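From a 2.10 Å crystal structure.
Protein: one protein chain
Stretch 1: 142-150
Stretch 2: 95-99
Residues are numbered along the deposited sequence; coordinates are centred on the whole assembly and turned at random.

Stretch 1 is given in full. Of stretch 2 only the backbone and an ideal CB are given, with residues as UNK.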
# COMPACT_ATOMS: atom_id res chain seq x y z
N LEU A 142 -5.00 2.87 18.90
CA LEU A 142 -5.74 3.68 19.87
C LEU A 142 -6.98 4.30 19.21
O LEU A 142 -8.07 4.30 19.76
CB LEU A 142 -4.80 4.80 20.38
CG LEU A 142 -5.34 5.64 21.52
CD1 LEU A 142 -5.85 4.75 22.59
CD2 LEU A 142 -4.30 6.63 22.05
N TYR A 143 -6.80 4.81 18.00
CA TYR A 143 -7.88 5.43 17.27
C TYR A 143 -9.02 4.41 17.03
O TYR A 143 -10.16 4.70 17.26
CB TYR A 143 -7.32 5.95 15.96
CG TYR A 143 -8.31 6.52 15.01
CD1 TYR A 143 -8.85 7.77 15.21
CD2 TYR A 143 -8.64 5.84 13.83
CE1 TYR A 143 -9.72 8.31 14.31
CE2 TYR A 143 -9.50 6.37 12.92
CZ TYR A 143 -10.02 7.63 13.16
OH TYR A 143 -10.89 8.19 12.27
N PHE A 144 -8.66 3.22 16.57
CA PHE A 144 -9.61 2.17 16.36
C PHE A 144 -10.35 1.86 17.62
O PHE A 144 -11.53 1.58 17.55
CB PHE A 144 -8.92 0.90 15.84
CG PHE A 144 -8.19 1.09 14.56
CD1 PHE A 144 -8.59 2.06 13.63
CD2 PHE A 144 -7.11 0.30 14.26
CE1 PHE A 144 -7.90 2.24 12.44
CE2 PHE A 144 -6.42 0.47 13.06
CZ PHE A 144 -6.84 1.46 12.14
N ALA A 145 -9.66 1.85 18.75
CA ALA A 145 -10.32 1.68 20.05
C ALA A 145 -11.25 2.88 20.39
O ALA A 145 -12.41 2.69 20.76
CB ALA A 145 -9.27 1.49 21.16
N GLU A 146 -10.75 4.11 20.25
CA GLU A 146 -11.57 5.26 20.60
C GLU A 146 -12.80 5.22 19.67
O GLU A 146 -13.88 5.61 20.07
CB GLU A 146 -10.81 6.62 20.61
CG GLU A 146 -9.36 6.58 21.16
CD GLU A 146 -8.92 7.62 22.25
OE1 GLU A 146 -8.73 7.17 23.42
OE2 GLU A 146 -8.68 8.86 21.98
N LYS A 147 -12.67 4.68 18.47
CA LYS A 147 -13.80 4.68 17.54
C LYS A 147 -14.69 3.44 17.67
O LYS A 147 -15.64 3.29 16.89
CB LYS A 147 -13.34 4.78 16.07
CG LYS A 147 -12.73 6.11 15.71
CD LYS A 147 -13.76 7.22 15.77
CE LYS A 147 -13.13 8.54 15.36
NZ LYS A 147 -14.10 9.70 15.41
N ASN A 148 -14.39 2.54 18.61
CA ASN A 148 -15.23 1.34 18.78
C ASN A 148 -15.44 0.54 17.48
O ASN A 148 -16.53 0.17 17.14
CB ASN A 148 -16.58 1.71 19.41
CG ASN A 148 -16.42 2.52 20.69
OD1 ASN A 148 -15.55 2.24 21.53
ND2 ASN A 148 -17.22 3.55 20.83
N VAL A 149 -14.36 0.27 16.79
CA VAL A 149 -14.47 -0.50 15.53
C VAL A 149 -14.81 -1.96 15.84
O VAL A 149 -14.56 -2.45 16.94
CB VAL A 149 -13.20 -0.37 14.66
CG1 VAL A 149 -12.89 1.10 14.36
CG2 VAL A 149 -12.01 -1.06 15.30
N ASP A 150 -15.43 -2.62 14.88
CA ASP A 150 -15.74 -4.06 15.02
C ASP A 150 -14.48 -4.84 14.67
O ASP A 150 -14.15 -5.84 15.30
CB ASP A 150 -16.82 -4.49 14.02
CG ASP A 150 -18.16 -3.81 14.27
OD1 ASP A 150 -18.53 -3.69 15.47
OD2 ASP A 150 -18.90 -3.39 13.32
N UNK A 95 -2.87 6.56 6.15
CA UNK A 95 -2.36 5.45 6.94
C UNK A 95 -3.39 4.91 7.89
O UNK A 95 -3.31 3.78 8.26
CB UNK A 95 -1.12 5.88 7.72
N UNK A 96 -4.35 5.74 8.30
CA UNK A 96 -5.35 5.37 9.33
C UNK A 96 -6.75 5.79 8.88
O UNK A 96 -7.01 6.95 8.62
CB UNK A 96 -5.01 6.02 10.67
N UNK A 97 -7.64 4.81 8.81
CA UNK A 97 -8.95 5.01 8.24
C UNK A 97 -10.01 4.37 9.09
O UNK A 97 -9.76 3.42 9.81
CB UNK A 97 -9.01 4.46 6.81
N UNK A 98 -11.17 4.99 9.04
CA UNK A 98 -12.40 4.50 9.63
C UNK A 98 -13.39 4.41 8.46
O UNK A 98 -13.71 5.41 7.80
CB UNK A 98 -12.90 5.40 10.76
N UNK A 99 -13.79 3.17 8.19
CA UNK A 99 -14.71 2.88 7.14
C UNK A 99 -14.15 3.47 5.87
O UNK A 99 -14.85 3.99 5.05
CB UNK A 99 -16.11 3.42 7.45

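Stretch 1 is the end of a helix, 142-146, followed by a turn. Stretch 2 runs beside it as a short strand, 96-98, at 15° to the helix direction.

Position 95 lies beyond the reach of stretch 1. Its ideal CB has nothing of that stretch within 5.5 Å. The phi/psi of -73/-27 is ordinary for most residues, so little can be inferred. The deposited residue is Arg95. Its side chain stays out of reach of stretch 1, and its NE is hydrogen-bonded elsewhere in the structure.

Position 96 points toward the helix. Its ideal CB is 4.8 Å from Tyr143 CD2 and 5.1 Å from Phe144 CE1. Two aromatic rings offer carbon here and no charge. The backbone is extended, at -134/123, which suits beta-branched residues such as valine and isoleucine; leucine would also fit the carbon surface. The residue is Ile96. Its CG2 reaches both rings, at 3.4 Å from Tyr143 CD2 and 3.9 Å from Phe144 CE1. Its chi1 is m and chi2 is t, and CD1 lies farther from both rings than CG2.

Position 97 is the alternate strand residue, and its CA-to-CB bond points away. Stretch 1 therefore sets almost no limit on the side chain. The backbone does make contact: the carbonyl O of 97 is 3.4 Å from Phe144 CE1, and it lies near the edge of the Tyr143 ring, 4.3 Å from Tyr143 CE2. The residue is Arg97. Its NE, NH1 and NH2 are hydrogen-bonded just outside the two stretches.

Position 98 points toward stretch 1 again. The ideal CB is 3.8 Å from Tyr143 OH and 5.0 Å from Lys147 CG. The surroundings are mixed: a hydroxyl close by, the aliphatic part of a lysine, and Val149 CG1 further out. Leucine, isoleucine or methionine could use the carbon surfaces, and a polar side chain might address the hydroxyl. The residue is Leu98, with the largest area covered by stretch 1 of the five. Its chi1 is t and chi2 is p. Both methyls lie along the lysine chain: CD2 is 3.7 Å from Lys147 CD, and CD1 is 4.1 Å from Lys147 CB and also 3.7 Å from Val149 CG1.

Position 99 leaves the strand with positive phi, 55/38. Glycine, asparagine or aspartate tolerate this best. CA-to-CB points sideways, with no part of stretch 1 within 5.5 Å of the ideal CB. The residue is Asn99, whose OD1 is hydrogen-bonded elsewhere in the structure.

Stretch 2 (95-99) RIRLN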
# COMPACT_ATOMS: atom_id res chain seq x y z
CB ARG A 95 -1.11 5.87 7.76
CG ARG A 95 0.10 6.20 6.94
CD ARG A 95 1.16 6.90 7.69
NE ARG A 95 2.29 7.20 6.83
CZ ARG A 95 3.40 6.46 6.73
NH1 ARG A 95 4.36 6.85 5.89
NH2 ARG A 95 3.58 5.36 7.48
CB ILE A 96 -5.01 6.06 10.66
CG1 ILE A 96 -3.55 5.80 11.04
CG2 ILE A 96 -5.91 5.57 11.74
CD1 ILE A 96 -3.13 6.54 12.27
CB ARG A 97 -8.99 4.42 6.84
CG ARG A 97 -7.81 4.75 6.07
CD ARG A 97 -7.96 4.44 4.61
NE ARG A 97 -6.67 4.59 3.95
CZ ARG A 97 -6.41 4.21 2.73
NH1 ARG A 97 -7.36 3.68 1.95
NH2 ARG A 97 -5.19 4.42 2.25
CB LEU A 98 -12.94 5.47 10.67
CG LEU A 98 -14.26 5.13 11.37
CD1 LEU A 98 -14.17 3.83 12.14
CD2 LEU A 98 -14.56 6.31 12.30
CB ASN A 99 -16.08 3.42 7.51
CG ASN A 99 -16.65 2.72 8.77
OD1 ASN A 99 -16.29 1.59 9.03
ND2 ASN A 99 -17.56 3.38 9.49
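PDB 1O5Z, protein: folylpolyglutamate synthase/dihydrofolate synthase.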